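Local coordinates for protein ChiX (Serratia marcescens, PDB 5OPZ) that probably cleaves the L-Ala–D-Glu bond of peptidoglycan peptides as a zinc-dependent endopeptidase, and is required for chitinase secretion, at residues P27-V32 against H76-V81; A96-A101 against P126-T131; G110-W115 against F132-A137. All coordinates share one frame; numbering follows the deposited sequence.

Contact 1: P27-V32 against H76-V81; sequences PDLVRV and HAVDVV. With ZN (zinc ion), chain C.
Helix residues 27-32 approach the start of the strand in 76-81 at Leu29 and His76, whose CA atoms lie 6.9 Å apart. Leu29 makes this contact almost alone, through one methyl. Its CG extends anti to the backbone N (chi1 -177°), and the second torsion puts CD2 over the peptide that joins His76 to Ala77. There CD2 lies 3.6 Å from His76 O and 3.7 Å from Ala77 N, so a methyl rests on polar backbone without bonding to it. The same methyl reaches Val78 CG1 at 4.1 Å, the one apolar side-chain pair here. Val78 turns its CB toward the helix, while the CB of Ala77 points away. His76 also points away, and its ND1 and Thr74 OG1 form a hydrogen bond. The His76 backbone pairs with Leu130 of the neighbouring strand, and Leu29 touches Leu130 too.

At the outer side of the helix, Arg31 NH2 donates to Asp28 OD1 at 3.0 Å, coming from above the carboxylate plane. On the far side of the strand, Asp79 OD1 binds the zinc ion at 2.0 Å, and His72 and His127 are the other protein ligands.

The chemistry divides cleanly. The helix-facing side is buried and presents a peptide face plus the Val78 methyl to Leu29; the very next residue, Asp79, offers its carboxylate to the metal. His72 and Asp79 are spaced as in the HxxxxxxD zinc motif of clan MD peptidases.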
loop_
_atom_site.group_PDB
_atom_site.type_symbol
_atom_site.label_atom_id
_atom_site.label_comp_id
_atom_site.label_asym_id
_atom_site.label_seq_id
_atom_site.Cartn_x
_atom_site.Cartn_y
_atom_site.Cartn_z
ATOM N N PRO A 27 2.750 -1.868 -12.952
ATOM C CA PRO A 27 4.025 -2.539 -12.709
ATOM C C PRO A 27 5.059 -1.739 -11.927
ATOM O O PRO A 27 5.873 -2.342 -11.242
ATOM C CB PRO A 27 4.496 -2.908 -14.121
ATOM C CG PRO A 27 3.248 -2.981 -14.943
ATOM C CD PRO A 27 2.320 -1.962 -14.363
ATOM N N ASP A 28 5.113 -0.425 -12.077
ATOM C CA ASP A 28 6.088 0.375 -11.378
ATOM C C ASP A 28 5.797 0.431 -9.874
ATOM O O ASP A 28 6.734 0.359 -9.055
ATOM C CB ASP A 28 6.238 1.766 -11.959
ATOM C CG ASP A 28 6.873 1.748 -13.348
ATOM O OD1 ASP A 28 7.402 0.685 -13.791
ATOM O OD2 ASP A 28 6.835 2.829 -13.960
ATOM N N LEU A 29 4.509 0.511 -9.505
ATOM C CA LEU A 29 4.179 0.449 -8.078
ATOM C C LEU A 29 4.430 -0.957 -7.532
ATOM O O LEU A 29 4.887 -1.125 -6.421
ATOM C CB LEU A 29 2.742 0.927 -7.874
ATOM C CG LEU A 29 2.308 0.987 -6.402
ATOM C CD1 LEU A 29 3.176 1.849 -5.546
ATOM C CD2 LEU A 29 0.877 1.533 -6.323
ATOM N N VAL A 30 4.124 -1.977 -8.329
ATOM C CA VAL A 30 4.427 -3.324 -7.903
ATOM C C VAL A 30 5.917 -3.482 -7.592
ATOM O O VAL A 30 6.293 -4.091 -6.591
ATOM C CB VAL A 30 4.015 -4.362 -8.956
ATOM C CG1 VAL A 30 4.477 -5.774 -8.570
ATOM C CG2 VAL A 30 2.510 -4.333 -9.140
ATOM N N ARG A 31 6.752 -2.933 -8.468
ATOM C CA ARG A 31 8.195 -3.085 -8.272
ATOM C C ARG A 31 8.631 -2.450 -6.935
ATOM O O ARG A 31 9.373 -3.067 -6.147
ATOM C CB ARG A 31 8.900 -2.469 -9.455
ATOM C CG ARG A 31 10.390 -2.695 -9.478
ATOM C CD ARG A 31 10.840 -2.874 -10.933
ATOM N NE ARG A 31 10.306 -1.798 -11.771
ATOM C CZ ARG A 31 10.798 -0.562 -11.849
ATOM N NH1 ARG A 31 11.889 -0.181 -11.162
ATOM N NH2 ARG A 31 10.191 0.306 -12.648
ATOM N N VAL A 32 8.075 -1.282 -6.634
ATOM C CA VAL A 32 8.404 -0.599 -5.407
ATOM C C VAL A 32 7.937 -1.370 -4.164
ATOM O O VAL A 32 8.695 -1.571 -3.189
ATOM C CB VAL A 32 7.829 0.825 -5.380
ATOM C CG1 VAL A 32 7.932 1.440 -4.001
ATOM C CG2 VAL A 32 8.532 1.694 -6.435
ATOM N N HIS A 76 -3.075 2.464 -9.668
ATOM C CA HIS A 76 -2.025 3.368 -9.205
ATOM C C HIS A 76 -1.906 3.456 -7.666
ATOM O O HIS A 76 -1.152 4.335 -7.182
ATOM C CB HIS A 76 -2.175 4.755 -9.815
ATOM C CG HIS A 76 -2.034 4.784 -11.301
ATOM N ND1 HIS A 76 -3.085 4.523 -12.150
ATOM C CD2 HIS A 76 -0.977 5.087 -12.092
ATOM C CE1 HIS A 76 -2.678 4.665 -13.395
ATOM N NE2 HIS A 76 -1.402 4.987 -13.390
ATOM N N ALA A 77 -2.600 2.599 -6.914
ATOM C CA ALA A 77 -2.526 2.682 -5.462
ATOM C C ALA A 77 -2.670 1.331 -4.822
ATOM O O ALA A 77 -3.254 0.412 -5.378
ATOM C CB ALA A 77 -3.615 3.613 -4.962
ATOM N N VAL A 78 -2.111 1.213 -3.628
ATOM C CA VAL A 78 -2.297 0.062 -2.751
ATOM C C VAL A 78 -2.591 0.567 -1.347
ATOM O O VAL A 78 -2.084 1.618 -0.935
ATOM C CB VAL A 78 -1.068 -0.879 -2.721
ATOM C CG1 VAL A 78 -0.837 -1.470 -4.108
ATOM C CG2 VAL A 78 0.162 -0.165 -2.239
ATOM N N ASP A 79 -3.382 -0.233 -0.620
ATOM C CA ASP A 79 -3.474 -0.147 0.839
ATOM C C ASP A 79 -2.778 -1.361 1.432
ATOM O O ASP A 79 -3.056 -2.466 1.018
ATOM C CB ASP A 79 -4.929 -0.101 1.252
ATOM C CG ASP A 79 -5.632 1.179 0.893
ATOM O OD1 ASP A 79 -5.025 2.133 0.429
ATOM O OD2 ASP A 79 -6.845 1.249 1.076
ATOM N N VAL A 80 -1.861 -1.098 2.336
ATOM C CA VAL A 80 -1.149 -2.151 3.014
ATOM C C VAL A 80 -1.778 -2.396 4.384
ATOM O O VAL A 80 -2.462 -1.558 4.940
ATOM C CB VAL A 80 0.358 -1.866 3.198
ATOM C CG1 VAL A 80 1.015 -1.581 1.851
ATOM C CG2 VAL A 80 0.608 -0.708 4.135
ATOM N N VAL A 81 -1.554 -3.593 4.883
ATOM C CA VAL A 81 -1.965 -3.970 6.221
ATOM C C VAL A 81 -0.732 -4.511 6.960
ATOM O O VAL A 81 -0.060 -5.457 6.470
ATOM C CB VAL A 81 -3.141 -4.962 6.244
ATOM C CG1 VAL A 81 -2.855 -6.221 5.508
ATOM C CG2 VAL A 81 -3.572 -5.257 7.672
HETATM ZN ZN ZN C . -6.034 3.549 -0.543
#

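Contact 2: A96-A101 against P126-T131; sequences AQIAVA and PHFQLT. With ZN (zinc ion), chain C.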
loop_
_atom_site.group_PDB
_atom_site.type_symbol
_atom_site.label_atom_id
_atom_site.label_comp_id
_atom_site.label_asym_id
_atom_site.label_seq_id
_atom_site.Cartn_x
_atom_site.Cartn_y
_atom_site.Cartn_z
ATOM N N ALA A 96 4.175 3.740 9.871
ATOM C CA ALA A 96 5.339 4.632 9.712
ATOM C C ALA A 96 6.589 3.846 9.313
ATOM O O ALA A 96 7.390 4.305 8.482
ATOM C CB ALA A 96 5.552 5.483 10.941
ATOM N N GLN A 97 6.733 2.671 9.914
ATOM C CA GLN A 97 7.894 1.845 9.578
ATOM C C GLN A 97 7.799 1.276 8.204
ATOM O O GLN A 97 8.817 1.196 7.505
ATOM C CB GLN A 97 8.069 0.744 10.617
ATOM C CG GLN A 97 8.496 1.259 11.985
ATOM C CD GLN A 97 8.875 0.157 12.940
ATOM O OE1 GLN A 97 9.864 -0.496 12.728
ATOM N NE2 GLN A 97 8.087 -0.029 13.999
ATOM N N ILE A 98 6.608 0.816 7.841
ATOM C CA ILE A 98 6.380 0.372 6.464
ATOM C C ILE A 98 6.741 1.495 5.485
ATOM O O ILE A 98 7.370 1.240 4.435
ATOM C CB ILE A 98 4.963 -0.178 6.207
ATOM C CG1 ILE A 98 4.746 -1.417 7.056
ATOM C CG2 ILE A 98 4.722 -0.453 4.728
ATOM C CD1 ILE A 98 3.291 -1.731 7.285
ATOM N N ALA A 99 6.300 2.715 5.766
ATOM C CA ALA A 99 6.558 3.822 4.865
ATOM C C ALA A 99 8.047 4.124 4.743
ATOM O O ALA A 99 8.450 4.593 3.694
ATOM C CB ALA A 99 5.786 5.051 5.290
ATOM N N VAL A 100 8.860 3.886 5.777
ATOM C CA VAL A 100 10.334 4.035 5.630
ATOM C C VAL A 100 10.817 3.110 4.503
ATOM O O VAL A 100 11.642 3.504 3.659
ATOM C CB VAL A 100 11.074 3.705 6.931
ATOM C CG1 VAL A 100 12.565 3.535 6.765
ATOM C CG2 VAL A 100 10.777 4.794 7.928
ATOM N N ALA A 101 10.366 1.857 4.552
ATOM C CA ALA A 101 10.742 0.870 3.574
ATOM C C ALA A 101 10.256 1.252 2.165
ATOM O O ALA A 101 11.002 1.089 1.199
ATOM C CB ALA A 101 10.209 -0.469 3.967
ATOM N N PRO A 126 -2.333 3.189 5.756
ATOM C CA PRO A 126 -2.247 2.138 4.723
ATOM C C PRO A 126 -1.984 2.564 3.276
ATOM O O PRO A 126 -1.477 1.720 2.541
ATOM C CB PRO A 126 -3.616 1.484 4.787
ATOM C CG PRO A 126 -3.999 1.648 6.227
ATOM C CD PRO A 126 -3.538 3.024 6.601
ATOM N N HIS A 127 -2.302 3.794 2.879
ATOM C CA HIS A 127 -2.397 4.149 1.482
ATOM C C HIS A 127 -1.107 4.619 0.904
ATOM O O HIS A 127 -0.469 5.514 1.437
ATOM C CB HIS A 127 -3.467 5.235 1.358
ATOM C CG HIS A 127 -3.756 5.667 -0.052
ATOM N ND1 HIS A 127 -4.640 5.016 -0.875
ATOM C CD2 HIS A 127 -3.130 6.568 -0.830
ATOM C CE1 HIS A 127 -4.645 5.566 -2.066
ATOM N NE2 HIS A 127 -3.707 6.488 -2.069
ATOM N N PHE A 128 -0.738 4.021 -0.232
ATOM C CA PHE A 128 0.403 4.485 -1.033
ATOM C C PHE A 128 -0.054 4.633 -2.505
ATOM O O PHE A 128 -0.831 3.778 -2.976
ATOM C CB PHE A 128 1.579 3.534 -0.986
ATOM C CG PHE A 128 2.187 3.386 0.361
ATOM C CD1 PHE A 128 1.661 2.537 1.311
ATOM C CD2 PHE A 128 3.192 4.225 0.737
ATOM C CE1 PHE A 128 2.256 2.388 2.552
ATOM C CE2 PHE A 128 3.828 4.077 1.947
ATOM C CZ PHE A 128 3.332 3.185 2.875
ATOM N N GLN A 129 0.462 5.630 -3.224
ATOM C CA GLN A 129 0.070 5.781 -4.638
ATOM C C GLN A 129 1.190 6.374 -5.451
ATOM O O GLN A 129 1.998 7.151 -4.967
ATOM C CB GLN A 129 -1.216 6.608 -4.816
ATOM C CG GLN A 129 -1.077 8.046 -4.353
ATOM C CD GLN A 129 -2.338 8.799 -4.482
ATOM O OE1 GLN A 129 -3.399 8.354 -4.057
ATOM N NE2 GLN A 129 -2.266 9.950 -5.144
ATOM N N LEU A 130 1.129 6.056 -6.745
ATOM C CA LEU A 130 1.896 6.810 -7.725
ATOM C C LEU A 130 1.247 8.185 -7.932
ATOM O O LEU A 130 0.032 8.334 -7.790
ATOM C CB LEU A 130 1.917 6.087 -9.067
ATOM C CG LEU A 130 2.580 4.689 -9.041
ATOM C CD1 LEU A 130 2.410 3.978 -10.364
ATOM C CD2 LEU A 130 4.059 4.781 -8.669
ATOM N N THR A 131 2.047 9.204 -8.225
ATOM C CA THR A 131 1.494 10.557 -8.340
ATOM C C THR A 131 0.759 10.744 -9.656
ATOM O O THR A 131 1.123 10.142 -10.674
ATOM C CB THR A 131 2.513 11.705 -8.204
ATOM O OG1 THR A 131 3.373 11.760 -9.316
ATOM C CG2 THR A 131 3.337 11.587 -7.018
HETATM ZN ZN ZN C . -6.034 3.549 -0.543
#
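Phe128 projects from the strand with its ring pointing at Ala99 and Ile98 of the helix segment, and this is the tight part of the contact. A chi1 of -64°, with CG opposite the carbonyl carbon, sends the ring that way. It arrives end-on: CZ lies 3.8 Å from Ala99 CA and 3.9 Å from Ala99 CB, and Ala99 sits at the ring edge, close to its plane. With only a methyl on Ala99, the aromatic edge comes right up to the helix backbone. Ile98 CG2 adds a longer contact of 4.3 Å to the same CZ, approaching obliquely. Trp115 stacks with the Phe128 ring and also touches Ala99.

The outer side of the helix is looser. Val100 is exposed and turns away from the strand, as does the partly exposed Ala96.

Across the strand the character changes to polar. His127 binds the zinc ion through ND1, alongside Asp79 and His72. Its other nitrogen, NE2, donates to Gln129 OE1 at 2.7 Å with an N-H...O angle of 162°, and the acceptor lies in the ring plane. Gln129 NE2 in turn bonds to Glu114 OE1.

Both imidazole nitrogens are therefore engaged, which restrains the rotation of the ring. Gln129 is a second-shell residue that positions the metal ligand, while on the opposite face Phe128 anchors the same strand to the helix by apolar packing.

Contact 3: G110-W115 against F132-A137; sequences GIIVEW and FRDYPA
Tyr135, Ile111 and Asp134 bury the most surface where the C-terminal tail folds against residues 110-115. Tyr135 points back from the tail, its side chain crossing that of Ile111 at about a right angle. The phenol end does most of the touching: Tyr135 OH lies 3.8 Å from Ile111 CG1, and the terminal methyl CD1 is nearly as close. With chi1 at -65°, Ile111 directs CG1 and CD1 at the phenol oxygen and CG2 at the ring, where CG2 sits obliquely and reaches Tyr135 CE1 at 4.2 Å. The hydroxyl itself bonds to Asp28 OD2 on helix 27-39, so its polar end is satisfied amid aliphatic neighbours. His26 meets the tyrosine ring edge-to-face.

Asp134 works through water. Its OD2 comes no nearer to the other segment than Ile112 CB, at 3.9 Å, yet it accepts from two waters. One of them also donates to Ile112 O at 2.6 Å; the other accepts from Ile112 N at 3.0 Å. A single carboxylate oxygen thus addresses both backbone polar groups of Ile112 through separate waters. A third water repeats the idea farther along, donating to Glu114 OE1 at 2.6 Å and accepting from Phe132 N at 2.9 Å. Phe132 makes cation-pi contacts with Arg69 and Arg71.

This is a surface contact, part direct packing and part water-bridged. Helix 92-109 ends at Gly110 in a Schellman motif, and the chain then runs into strand 113-115. The tail after strand 127-130 packs on this connection, with a water bridge to Glu114 in strand 113-115, an outermost strand of the antiparallel sheet in this zinc peptidase domain.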
loop_
_atom_site.group_PDB
_atom_site.type_symbol
_atom_site.label_atom_id
_atom_site.label_comp_id
_atom_site.label_asym_id
_atom_site.label_seq_id
_atom_site.Cartn_x
_atom_site.Cartn_y
_atom_site.Cartn_z
ATOM N N GLY A 110 13.691 5.334 -8.466
ATOM C CA GLY A 110 13.550 6.586 -9.159
ATOM C C GLY A 110 12.106 7.017 -9.329
ATOM O O GLY A 110 11.779 7.712 -10.317
ATOM N N ILE A 111 11.229 6.633 -8.389
ATOM C CA ILE A 111 9.782 6.885 -8.500
ATOM C C ILE A 111 9.308 7.510 -7.213
ATOM O O ILE A 111 9.590 6.980 -6.162
ATOM C CB ILE A 111 9.039 5.554 -8.698
ATOM C CG1 ILE A 111 9.423 4.915 -10.026
ATOM C CG2 ILE A 111 7.524 5.715 -8.584
ATOM C CD1 ILE A 111 9.059 3.480 -10.094
ATOM N N ILE A 112 8.537 8.581 -7.273
ATOM C CA ILE A 112 7.920 9.158 -6.070
ATOM C C ILE A 112 6.666 8.335 -5.738
ATOM O O ILE A 112 5.816 8.098 -6.595
ATOM C CB ILE A 112 7.611 10.648 -6.305
ATOM C CG1 ILE A 112 8.912 11.442 -6.441
ATOM C CG2 ILE A 112 6.744 11.192 -5.188
ATOM C CD1 ILE A 112 8.676 12.862 -6.916
ATOM N N VAL A 113 6.555 7.891 -4.481
ATOM C CA VAL A 113 5.320 7.247 -4.037
ATOM C C VAL A 113 4.770 8.077 -2.904
ATOM O O VAL A 113 5.431 8.239 -1.907
ATOM C CB VAL A 113 5.549 5.774 -3.610
ATOM C CG1 VAL A 113 4.284 5.130 -3.035
ATOM C CG2 VAL A 113 6.093 5.002 -4.809
ATOM N N GLU A 114 3.535 8.534 -3.024
ATOM C CA GLU A 114 2.878 9.321 -1.990
ATOM C C GLU A 114 2.276 8.376 -0.975
ATOM O O GLU A 114 1.744 7.329 -1.321
ATOM C CB GLU A 114 1.770 10.192 -2.573
ATOM C CG GLU A 114 2.226 11.350 -3.437
ATOM C CD GLU A 114 1.075 12.103 -4.101
ATOM O OE1 GLU A 114 0.352 11.535 -4.956
ATOM O OE2 GLU A 114 0.886 13.277 -3.752
ATOM N N TRP A 115 2.419 8.760 0.282
ATOM C CA TRP A 115 1.920 8.017 1.427
ATOM C C TRP A 115 0.760 8.782 2.102
ATOM O O TRP A 115 0.899 9.968 2.366
ATOM C CB TRP A 115 3.049 7.801 2.433
ATOM C CG TRP A 115 2.678 7.078 3.656
ATOM C CD1 TRP A 115 1.819 6.018 3.746
ATOM C CD2 TRP A 115 3.105 7.361 5.000
ATOM N NE1 TRP A 115 1.740 5.584 5.040
ATOM C CE2 TRP A 115 2.519 6.380 5.832
ATOM C CE3 TRP A 115 3.993 8.285 5.566
ATOM C CZ2 TRP A 115 2.734 6.374 7.226
ATOM C CZ3 TRP A 115 4.217 8.255 6.942
ATOM C CH2 TRP A 115 3.586 7.316 7.739
ATOM N N PHE A 132 -0.243 11.619 -9.615
ATOM C CA PHE A 132 -0.901 12.065 -10.847
ATOM C C PHE A 132 0.048 12.777 -11.799
ATOM O O PHE A 132 -0.084 12.606 -13.022
ATOM C CB PHE A 132 -2.095 12.953 -10.531
ATOM C CG PHE A 132 -3.334 12.193 -10.136
ATOM C CD1 PHE A 132 -4.062 11.447 -11.057
ATOM C CD2 PHE A 132 -3.805 12.239 -8.834
ATOM C CE1 PHE A 132 -5.241 10.775 -10.702
ATOM C CE2 PHE A 132 -4.986 11.581 -8.465
ATOM C CZ PHE A 132 -5.673 10.812 -9.401
ATOM N N ARG A 133 0.986 13.566 -11.261
ATOM C CA ARG A 133 1.944 14.281 -12.120
ATOM C C ARG A 133 2.842 13.320 -12.912
ATOM O O ARG A 133 3.030 13.471 -14.130
ATOM C CB ARG A 133 2.804 15.276 -11.343
ATOM C CG ARG A 133 2.002 16.427 -10.722
ATOM C CD ARG A 133 2.798 17.122 -9.620
ATOM N NE ARG A 133 2.121 18.267 -8.978
ATOM C CZ ARG A 133 1.837 19.447 -9.534
ATOM N NH1 ARG A 133 1.229 20.367 -8.792
ATOM N NH2 ARG A 133 2.113 19.736 -10.799
ATOM N N ASP A 134 3.321 12.269 -12.257
ATOM C CA ASP A 134 4.229 11.349 -12.933
ATOM C C ASP A 134 3.526 10.323 -13.758
ATOM O O ASP A 134 4.091 9.834 -14.752
ATOM C CB ASP A 134 5.113 10.587 -11.947
ATOM C CG ASP A 134 6.044 11.460 -11.180
ATOM O OD1 ASP A 134 6.558 12.465 -11.742
ATOM O OD2 ASP A 134 6.299 11.118 -9.986
ATOM N N TYR A 135 2.348 9.915 -13.293
ATOM C CA TYR A 135 1.577 8.820 -13.828
ATOM C C TYR A 135 0.141 9.293 -14.013
ATOM O O TYR A 135 -0.701 8.949 -13.180
ATOM C CB TYR A 135 1.644 7.602 -12.889
ATOM C CG TYR A 135 2.985 6.944 -12.858
ATOM C CD1 TYR A 135 3.985 7.378 -11.977
ATOM C CD2 TYR A 135 3.281 5.890 -13.717
ATOM C CE1 TYR A 135 5.226 6.780 -11.964
ATOM C CE2 TYR A 135 4.534 5.305 -13.715
ATOM C CZ TYR A 135 5.501 5.727 -12.823
ATOM O OH TYR A 135 6.790 5.213 -12.809
ATOM N N PRO A 136 -0.096 10.095 -15.060
ATOM C CA PRO A 136 -1.417 10.607 -15.260
ATOM C C PRO A 136 -2.406 9.477 -15.613
ATOM O O PRO A 136 -2.023 8.424 -16.158
ATOM C CB PRO A 136 -1.244 11.563 -16.460
ATOM C CG PRO A 136 0.201 11.890 -16.506
ATOM C CD PRO A 136 0.842 10.606 -16.092
ATOM N N ALA A 137 -3.658 9.711 -15.314
ATOM C CA ALA A 137 -4.714 8.801 -15.775
ATOM C C ALA A 137 -6.073 9.460 -15.692
ATOM O O ALA A 137 -6.177 10.531 -16.239
ATOM C CB ALA A 137 -4.725 7.524 -14.961
ATOM O OXT ALA A 137 -7.056 8.958 -15.110
HETATM O O HOH W 1 4.910 8.895 -8.939
HETATM O O HOH W 2 9.002 10.221 -9.695
HETATM O O HOH W 3 -0.889 12.675 -6.995
#

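All three contacts gather on one four-stranded antiparallel sheet, ordered 44-48, 77-82, 127-130, 113-115. Contact 1 closes before contacts 2 and 3 open, whereas those two interleave along the chain. Their centres lie about 9 Å (1 to 2), 11 Å (1 to 3) and 12 Å (2 to 3) apart. Contacts 1 and 2 have their centres about 5 and 6 Å from the centre of the chain, in the buried interior, packing helices 27-39 and 92-109 against adjacent central strands that supply Asp79 and His127 to the same zinc ion. Contact 3 is at the surface, joining the loop after strand 127-130 to the connection leading into edge strand 113-115. The two helices thus back the metal-bearing strands.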